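Local atomic coordinates of aspartate-semialdehyde dehydrogenase (Cryptococcus neoformans var. neoformans JEC21, PDB entry 5CEF), a protein that catalyses the NADPH-dependent reductive dephosphorylation of 4-phospho-L-aspartate to L-aspartate semialdehyde, the second step in making the aspartate family of amino acids. Residues V180-L185 / G259-K264; V323-I328 / I336-L341; S133-I138 / V361-I366. All blocks are in the same frame, centred on the assembly; numbering follows the deposited sequence.

Contact 1: residues V180-L185 / G259-K264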
loop_
_atom_site.group_PDB
_atom_site.type_symbol
_atom_site.label_atom_id
_atom_site.label_comp_id
_atom_site.label_asym_id
_atom_site.label_seq_id
_atom_site.Cartn_x
_atom_site.Cartn_y
_atom_site.Cartn_z
ATOM N N VAL A 180 21.661 3.954 -24.102
ATOM C CA VAL A 180 21.005 3.487 -22.888
ATOM C C VAL A 180 19.583 4.014 -22.740
ATOM O O VAL A 180 19.347 5.218 -22.829
ATOM C CB VAL A 180 21.775 3.923 -21.630
ATOM C CG1 VAL A 180 21.029 3.468 -20.372
ATOM C CG2 VAL A 180 23.194 3.355 -21.614
ATOM N N ILE A 181 18.643 3.112 -22.487
ATOM C CA ILE A 181 17.254 3.484 -22.201
ATOM C C ILE A 181 16.897 2.944 -20.856
ATOM O O ILE A 181 17.253 1.815 -20.521
ATOM C CB ILE A 181 16.272 2.957 -23.264
ATOM C CG1 ILE A 181 16.499 3.737 -24.558
ATOM C CG2 ILE A 181 14.834 3.130 -22.823
ATOM C CD1 ILE A 181 15.322 3.782 -25.488
ATOM N N VAL A 182 16.243 3.759 -20.057
ATOM C CA VAL A 182 15.974 3.358 -18.712
ATOM C C VAL A 182 14.630 3.881 -18.209
ATOM O O VAL A 182 14.304 5.050 -18.405
ATOM C CB VAL A 182 17.098 3.812 -17.760
ATOM C CG1 VAL A 182 17.310 5.322 -17.810
ATOM C CG2 VAL A 182 16.784 3.380 -16.321
ATOM N N THR A 183 13.876 3.021 -17.533
ATOM C CA THR A 183 12.728 3.455 -16.792
ATOM C C THR A 183 13.028 3.194 -15.302
ATOM O O THR A 183 13.412 2.095 -14.951
ATOM C CB THR A 183 11.453 2.695 -17.240
ATOM O OG1 THR A 183 11.164 2.963 -18.617
ATOM C CG2 THR A 183 10.259 3.138 -16.415
ATOM N N THR A 184 12.810 4.180 -14.437
ATOM C CA THR A 184 12.970 3.962 -13.013
ATOM C C THR A 184 11.633 3.855 -12.289
ATOM O O THR A 184 10.616 4.440 -12.702
ATOM C CB THR A 184 13.783 5.068 -12.309
ATOM O OG1 THR A 184 13.058 6.293 -12.345
ATOM C CG2 THR A 184 15.108 5.254 -12.970
ATOM N N LEU A 185 11.665 3.071 -11.204
ATOM C CA LEU A 185 10.576 2.954 -10.268
ATOM C C LEU A 185 11.152 3.319 -8.909
ATOM O O LEU A 185 11.792 2.504 -8.239
ATOM C CB LEU A 185 10.015 1.542 -10.258
ATOM C CG LEU A 185 9.217 1.050 -11.457
ATOM C CD1 LEU A 185 10.091 0.940 -12.680
ATOM C CD2 LEU A 185 8.612 -0.321 -11.184
ATOM N N GLY A 259 15.485 -0.008 -11.395
ATOM C CA GLY A 259 15.690 0.505 -12.756
ATOM C C GLY A 259 15.610 -0.600 -13.789
ATOM O O GLY A 259 16.147 -1.680 -13.565
ATOM N N CYS A 260 14.942 -0.325 -14.893
ATOM C CA CYS A 260 14.795 -1.267 -15.984
ATOM C C CYS A 260 15.575 -0.714 -17.185
ATOM O O CYS A 260 15.174 0.262 -17.777
ATOM C CB CYS A 260 13.310 -1.412 -16.346
ATOM S SG CYS A 260 12.240 -2.144 -15.061
ATOM N N VAL A 261 16.700 -1.340 -17.515
ATOM C CA VAL A 261 17.718 -0.750 -18.350
ATOM C C VAL A 261 17.958 -1.577 -19.597
ATOM O O VAL A 261 18.093 -2.797 -19.510
ATOM C CB VAL A 261 19.041 -0.607 -17.565
ATOM C CG1 VAL A 261 20.106 0.129 -18.375
ATOM C CG2 VAL A 261 18.815 0.171 -16.278
ATOM N N SER A 262 18.013 -0.924 -20.753
ATOM C CA SER A 262 18.489 -1.582 -21.989
ATOM C C SER A 262 19.761 -0.894 -22.496
ATOM O O SER A 262 19.855 0.316 -22.476
ATOM C CB SER A 262 17.422 -1.557 -23.075
ATOM O OG SER A 262 16.219 -2.179 -22.612
ATOM N N VAL A 263 20.729 -1.682 -22.930
ATOM C CA VAL A 263 22.023 -1.162 -23.293
ATOM C C VAL A 263 22.472 -1.673 -24.639
ATOM O O VAL A 263 22.354 -2.860 -24.935
ATOM C CB VAL A 263 23.079 -1.560 -22.260
ATOM C CG1 VAL A 263 24.452 -1.056 -22.674
ATOM C CG2 VAL A 263 22.755 -0.965 -20.908
ATOM N N LYS A 264 23.019 -0.762 -25.440
ATOM C CA LYS A 264 23.726 -1.093 -26.650
ATOM C C LYS A 264 25.187 -0.741 -26.512
ATOM O O LYS A 264 25.503 0.415 -26.263
ATOM C CB LYS A 264 23.149 -0.297 -27.812
ATOM C CG LYS A 264 23.959 -0.396 -29.090
ATOM C CD LYS A 264 23.298 -1.309 -30.106
ATOM C CE LYS A 264 24.305 -2.178 -30.877
ATOM N NZ LYS A 264 23.756 -3.551 -31.181
HETATM O O HOH W 1 14.469 0.085 -20.523
#

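Contact 2: residues V323-I328 / I336-L341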
loop_
_atom_site.group_PDB
_atom_site.type_symbol
_atom_site.label_atom_id
_atom_site.label_comp_id
_atom_site.label_asym_id
_atom_site.label_seq_id
_atom_site.Cartn_x
_atom_site.Cartn_y
_atom_site.Cartn_z
ATOM N N VAL A 323 24.323 -1.930 -4.558
ATOM C CA VAL A 323 23.709 -2.019 -5.852
ATOM C C VAL A 323 23.615 -3.477 -6.296
ATOM O O VAL A 323 24.552 -4.239 -6.120
ATOM C CB VAL A 323 24.502 -1.238 -6.871
ATOM C CG1 VAL A 323 23.873 -1.320 -8.262
ATOM C CG2 VAL A 323 24.600 0.215 -6.412
ATOM N N SER A 324 22.471 -3.888 -6.839
ATOM C CA SER A 324 22.359 -5.230 -7.360
ATOM C C SER A 324 21.641 -5.220 -8.682
ATOM O O SER A 324 21.035 -4.226 -9.050
ATOM C CB SER A 324 21.710 -6.188 -6.355
ATOM O OG SER A 324 20.520 -5.695 -5.778
ATOM N N VAL A 325 21.771 -6.305 -9.420
ATOM C CA VAL A 325 21.184 -6.468 -10.745
ATOM C C VAL A 325 20.703 -7.896 -10.952
ATOM O O VAL A 325 21.178 -8.818 -10.266
ATOM C CB VAL A 325 22.200 -6.161 -11.858
ATOM C CG1 VAL A 325 22.793 -4.758 -11.700
ATOM C CG2 VAL A 325 23.328 -7.156 -11.789
ATOM N N GLY A 326 19.807 -8.069 -11.914
ATOM C CA GLY A 326 19.133 -9.335 -12.135
ATOM C C GLY A 326 18.427 -9.300 -13.477
ATOM O O GLY A 326 18.502 -8.285 -14.177
ATOM N N ARG A 327 17.793 -10.410 -13.846
ATOM C CA ARG A 327 17.129 -10.552 -15.114
ATOM C C ARG A 327 17.990 -10.121 -16.290
ATOM O O ARG A 327 17.534 -9.444 -17.203
ATOM C CB ARG A 327 15.802 -9.792 -15.107
ATOM C CG ARG A 327 14.928 -10.196 -13.938
ATOM C CD ARG A 327 13.444 -10.009 -14.231
ATOM N NE ARG A 327 13.056 -10.640 -15.496
ATOM C CZ ARG A 327 12.320 -10.082 -16.467
ATOM N NH1 ARG A 327 11.797 -8.875 -16.348
ATOM N NH2 ARG A 327 12.068 -10.779 -17.540
ATOM N N ILE A 328 19.247 -10.493 -16.250
ATOM C CA ILE A 328 20.138 -10.133 -17.311
ATOM C C ILE A 328 19.893 -11.032 -18.520
ATOM O O ILE A 328 19.982 -12.253 -18.430
ATOM C CB ILE A 328 21.603 -10.262 -16.880
ATOM C CG1 ILE A 328 21.899 -9.247 -15.795
ATOM C CG2 ILE A 328 22.529 -10.028 -18.069
ATOM C CD1 ILE A 328 23.059 -9.630 -14.923
ATOM N N ILE A 336 21.731 -5.856 -24.508
ATOM C CA ILE A 336 21.493 -6.474 -23.234
ATOM C C ILE A 336 20.512 -5.623 -22.456
ATOM O O ILE A 336 20.607 -4.396 -22.476
ATOM C CB ILE A 336 22.841 -6.653 -22.499
ATOM C CG1 ILE A 336 23.514 -7.975 -22.914
ATOM C CG2 ILE A 336 22.722 -6.476 -21.000
ATOM C CD1 ILE A 336 22.896 -9.236 -22.375
ATOM N N LYS A 337 19.596 -6.274 -21.747
ATOM C CA LYS A 337 18.748 -5.568 -20.773
ATOM C C LYS A 337 18.737 -6.241 -19.421
ATOM O O LYS A 337 19.061 -7.419 -19.284
ATOM C CB LYS A 337 17.307 -5.349 -21.293
ATOM C CG LYS A 337 16.542 -6.610 -21.625
ATOM C CD LYS A 337 15.183 -6.282 -22.244
ATOM C CE LYS A 337 14.488 -7.565 -22.728
ATOM N NZ LYS A 337 13.212 -7.395 -23.456
ATOM N N PHE A 338 18.369 -5.475 -18.411
ATOM C CA PHE A 338 18.427 -5.979 -17.046
ATOM C C PHE A 338 17.642 -5.105 -16.099
ATOM O O PHE A 338 17.126 -4.056 -16.473
ATOM C CB PHE A 338 19.890 -6.101 -16.571
ATOM C CG PHE A 338 20.641 -4.801 -16.544
ATOM C CD1 PHE A 338 20.671 -4.045 -15.430
ATOM C CD2 PHE A 338 21.348 -4.371 -17.624
ATOM C CE1 PHE A 338 21.370 -2.854 -15.379
ATOM C CE2 PHE A 338 22.077 -3.194 -17.579
ATOM C CZ PHE A 338 22.067 -2.418 -16.453
ATOM N N VAL A 339 17.583 -5.547 -14.864
ATOM C CA VAL A 339 16.938 -4.814 -13.798
ATOM C C VAL A 339 17.983 -4.541 -12.711
ATOM O O VAL A 339 18.709 -5.447 -12.349
ATOM C CB VAL A 339 15.807 -5.649 -13.184
ATOM C CG1 VAL A 339 15.259 -4.970 -11.957
ATOM C CG2 VAL A 339 14.715 -5.852 -14.208
ATOM N N CYS A 340 18.016 -3.324 -12.186
ATOM C CA CYS A 340 18.949 -2.967 -11.129
ATOM C C CYS A 340 18.211 -2.393 -9.933
ATOM O O CYS A 340 17.095 -1.906 -10.060
ATOM C CB CYS A 340 19.988 -1.946 -11.645
ATOM S SG CYS A 340 19.370 -0.379 -12.299
ATOM N N LEU A 341 18.882 -2.403 -8.804
ATOM C CA LEU A 341 18.332 -1.919 -7.576
ATOM C C LEU A 341 19.405 -1.220 -6.800
ATOM O O LEU A 341 20.497 -1.749 -6.642
ATOM C CB LEU A 341 17.833 -3.087 -6.735
ATOM C CG LEU A 341 17.401 -2.734 -5.308
ATOM C CD1 LEU A 341 16.165 -1.846 -5.305
ATOM C CD2 LEU A 341 17.126 -4.030 -4.550
#

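Contact 3: residues S133-I138 / V361-I366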
loop_
_atom_site.group_PDB
_atom_site.type_symbol
_atom_site.label_atom_id
_atom_site.label_comp_id
_atom_site.label_asym_id
_atom_site.label_seq_id
_atom_site.Cartn_x
_atom_site.Cartn_y
_atom_site.Cartn_z
ATOM N N SER A 133 38.472 9.333 -9.755
ATOM C CA SER A 133 39.592 9.859 -10.531
ATOM C C SER A 133 39.362 11.311 -10.964
ATOM O O SER A 133 40.317 12.029 -11.273
ATOM C CB SER A 133 39.836 9.009 -11.782
ATOM O OG SER A 133 38.651 8.902 -12.552
ATOM N N HIS A 134 38.105 11.752 -11.005
ATOM C CA HIS A 134 37.839 13.113 -11.461
ATOM C C HIS A 134 38.319 14.169 -10.478
ATOM O O HIS A 134 38.317 15.371 -10.793
ATOM C CB HIS A 134 36.376 13.304 -11.806
ATOM C CG HIS A 134 35.960 12.571 -13.037
ATOM N ND1 HIS A 134 34.789 12.843 -13.706
ATOM C CD2 HIS A 134 36.563 11.572 -13.723
ATOM C CE1 HIS A 134 34.669 12.018 -14.732
ATOM N NE2 HIS A 134 35.731 11.235 -14.763
ATOM N N LEU A 135 38.745 13.736 -9.292
ATOM C CA LEU A 135 39.456 14.645 -8.391
ATOM C C LEU A 135 40.717 15.271 -9.032
ATOM O O LEU A 135 41.185 16.322 -8.587
ATOM C CB LEU A 135 39.814 13.929 -7.086
ATOM C CG LEU A 135 38.599 13.589 -6.212
ATOM C CD1 LEU A 135 39.010 12.687 -5.073
ATOM C CD2 LEU A 135 37.903 14.828 -5.695
ATOM N N SER A 136 41.238 14.661 -10.094
ATOM C CA SER A 136 42.412 15.198 -10.783
ATOM C C SER A 136 42.262 16.637 -11.287
ATOM O O SER A 136 43.268 17.313 -11.492
ATOM C CB SER A 136 42.796 14.309 -11.958
ATOM O OG SER A 136 41.912 14.516 -13.030
ATOM N N ILE A 137 41.027 17.120 -11.445
ATOM C CA ILE A 137 40.780 18.499 -11.879
ATOM C C ILE A 137 40.820 19.526 -10.750
ATOM O O ILE A 137 40.703 20.724 -11.006
ATOM C CB ILE A 137 39.425 18.613 -12.631
ATOM C CG1 ILE A 137 39.410 19.793 -13.587
ATOM C CG2 ILE A 137 38.259 18.729 -11.673
ATOM C CD1 ILE A 137 38.140 19.918 -14.400
ATOM N N ILE A 138 40.952 19.088 -9.504
ATOM C CA ILE A 138 40.823 20.020 -8.367
ATOM C C ILE A 138 41.912 21.110 -8.314
ATOM O O ILE A 138 41.599 22.278 -8.063
ATOM C CB ILE A 138 40.745 19.252 -7.023
ATOM C CG1 ILE A 138 39.455 18.430 -6.946
ATOM C CG2 ILE A 138 40.773 20.210 -5.850
ATOM C CD1 ILE A 138 38.189 19.255 -7.049
ATOM N N VAL A 361 40.685 12.465 1.150
ATOM C CA VAL A 361 41.656 12.347 2.214
ATOM C C VAL A 361 42.813 11.463 1.740
ATOM O O VAL A 361 43.958 11.880 1.801
ATOM C CB VAL A 361 41.018 11.807 3.503
ATOM C CG1 VAL A 361 42.096 11.450 4.493
ATOM C CG2 VAL A 361 40.044 12.838 4.103
ATOM N N GLU A 362 42.524 10.288 1.195
ATOM C CA GLU A 362 43.600 9.438 0.677
ATOM C C GLU A 362 44.462 10.106 -0.411
ATOM O O GLU A 362 45.624 9.797 -0.524
ATOM C CB GLU A 362 43.048 8.120 0.146
ATOM C CG GLU A 362 42.397 7.248 1.216
ATOM C CD GLU A 362 43.331 6.858 2.327
ATOM O OE1 GLU A 362 44.363 6.229 2.010
ATOM O OE2 GLU A 362 43.058 7.187 3.493
ATOM N N LYS A 363 43.908 11.010 -1.211
ATOM C CA LYS A 363 44.686 11.656 -2.275
ATOM C C LYS A 363 45.329 12.942 -1.809
ATOM O O LYS A 363 45.901 13.669 -2.606
ATOM C CB LYS A 363 43.804 12.007 -3.468
ATOM C CG LYS A 363 42.994 10.857 -4.066
ATOM C CD LYS A 363 43.823 9.875 -4.892
ATOM C CE LYS A 363 42.933 9.191 -5.928
ATOM N NZ LYS A 363 41.913 9.968 -6.749
ATOM N N GLY A 364 45.202 13.286 -0.537
ATOM C CA GLY A 364 45.826 14.513 -0.036
ATOM C C GLY A 364 45.129 15.789 -0.429
ATOM O O GLY A 364 45.696 16.876 -0.322
ATOM N N LEU A 365 43.869 15.695 -0.812
ATOM C CA LEU A 365 43.108 16.913 -1.062
ATOM C C LEU A 365 42.489 17.512 0.194
ATOM O O LEU A 365 41.889 18.573 0.136
ATOM C CB LEU A 365 42.074 16.672 -2.155
ATOM C CG LEU A 365 42.727 16.414 -3.522
ATOM C CD1 LEU A 365 41.663 16.002 -4.520
ATOM C CD2 LEU A 365 43.479 17.630 -4.053
ATOM N N ILE A 366 42.612 16.804 1.318
ATOM C CA ILE A 366 42.147 17.263 2.626
ATOM C C ILE A 366 43.251 16.968 3.643
ATOM O O ILE A 366 43.875 15.916 3.538
ATOM C CB ILE A 366 40.824 16.526 2.992
ATOM C CG1 ILE A 366 39.738 16.815 1.939
ATOM C CG2 ILE A 366 40.321 16.960 4.365
ATOM C CD1 ILE A 366 38.457 16.036 2.101
#

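Contact 1: residues V180-L185 / G259-K264
Val261 fits between Val180 and Val182 on one face of an antiparallel strand pair, and this is where the side chains of the two segments pack most closely. With CG1 anti to the backbone N (chi1 -175°), Val261 divides its methyls between the two neighbours: CG1 meets Val180 CG1 at 4.0 Å, while CG2 lies 3.8 Å from Val182 CG2, the latter two side chains running side by side in the same direction. Farther along this face, Gly259 stands opposite Thr184, whose OG1 is hydrogen-bonded to Gln186 and whose side chain lies about 6 Å from that of His257, the predicted proton acceptor.

The face of Ile181, Thr183, Cys260 and Ser262 is looser between the strands. Its one apolar side-chain contact is Leu185 CD1 to Cys260 SG at 4.4 Å, and a water donates to Cys260 O at 2.8 Å and weakly to Ile181 O. A second subunit covers this side, its Thr183 packing on Cys260 and its Phe334 on Ile181.

Four backbone bonds join the strands, two in each of the Ile181–Ser262 and Thr183–Cys260 pairs; Ser262 N to Ile181 O, at 2.9 Å and 170°, is nearly straight. The pair is thus tied by its backbone and by valine packing on one face, whereas on the other Ile181, Thr183, Leu185 and Cys260 meet the partner subunit and a water bridges carbonyls of the two strands.

Contact 2: residues V323-I328 / I336-L341
Phe338 lies beside Ile328 where strands 323-330 and 336-342 pair as an antiparallel hairpin. Its CB is 3.5 Å from Gly326 O and 3.8 Å from Ile328 CG1, the two side chains pointing the same way. CG sits between the backbone N and the carbonyl carbon (chi1 61°), and beyond it CD1 comes within 4.4 Å of Val325 CG1, which approaches the ring obliquely. The side chain also packs on Val261 of the next strand. Val325 CG1 touches Cys340 CB, at 4.0 Å, and this face is covered by Pro166 and Phe280 of two helices.

Paired bonds join Ser324 to Leu341 and Gly326 to Val339; Leu341 N reaches Ser324 O at 2.8 Å. Past Gly326 the register slips: Arg327 and Ile328 together face Phe338 before Lys337 bonds with Arg329, a beta bulge in which Arg327 adopts a left-handed backbone conformation (phi 49°).

Arg327 NH1 forms a salt bridge with Glu213 of a second subunit; Lys337 NZ bonds to Ala246 O and Ser245 OG of that subunit and salt-bridges its Glu217. Those carboxylates would offset two nearby like charges, Arg327 NH2 and Lys337 NZ being 6.9 Å apart. The hairpin thus turns an apolar face to its own helices and Arg327 and Lys337 to the partner subunit.

Contact 3: residues S133-I138 / V361-I366
Leu365 pushes its CD1 methyl against Leu135, and this apolar meeting is the centre of the contact between the end of the last helix, 349-362, and the 3-10 turn of 133-136. At the start of segment 361-366, Val361 O receives Gly364 N at 3.0 Å, a bond within the helix end. Lys363, the first residue past the helical range, extends its side chain across to the turn. NZ ends 4.3 Å from Leu135 CD1 and 4.4 Å from Ser133 CA, so the amine passes beside a methyl and a backbone carbon, with no hydrogen bond across the contact.

Gly364 then leaves the helical conformation with a positive phi of 75°, completing a Schellman motif that ends the helix. Leu365 follows, facing segment 133-138. Its CG is anti to the carbonyl carbon (chi1 -67°), and the two methyls beyond it take different partners. CD1 lies 3.8 Å from Leu135 CB and 4.1 Å from Ile138 CG1, while CD2 meets Ile138 CG2, also at 4.1 Å. The side chain of Leu365 crosses both partners obliquely. Ile366 continues onto Tyr151 of strand 151-155, which Ile138 and Leu365 touch as well; Leu135 reaches Val153 of the same strand and Ile359 of the helix.

Apolar in character and without a hydrogen bond between its segments, the contact packs the C-terminal turn against the 3-10 segment that precedes helix 138-145 through branched aliphatic side chains, with the exposed side chain of Lys363 alongside.

Overall arrangement
Contacts 1 and 2 belong to one mixed sheet in the dimerisation domain, their centres 9 Å apart. Strands 257-265 and 336-342 are neighbours in it and join the two contacts directly, with probable hydrogen bonds from Val263 N to Ile336 O and from Gly259 N to Cys340 O. Along the chain contact 1 closes before contact 2 opens, and both reach a second subunit, consistent with a sheet that builds the dimer. Contact 3 is remote, its centre 31 Å from each of the others, and its segments bracket both in sequence. Helix 349-362, which follows strand 336-342, carries the chain back to the nucleotide-binding domain.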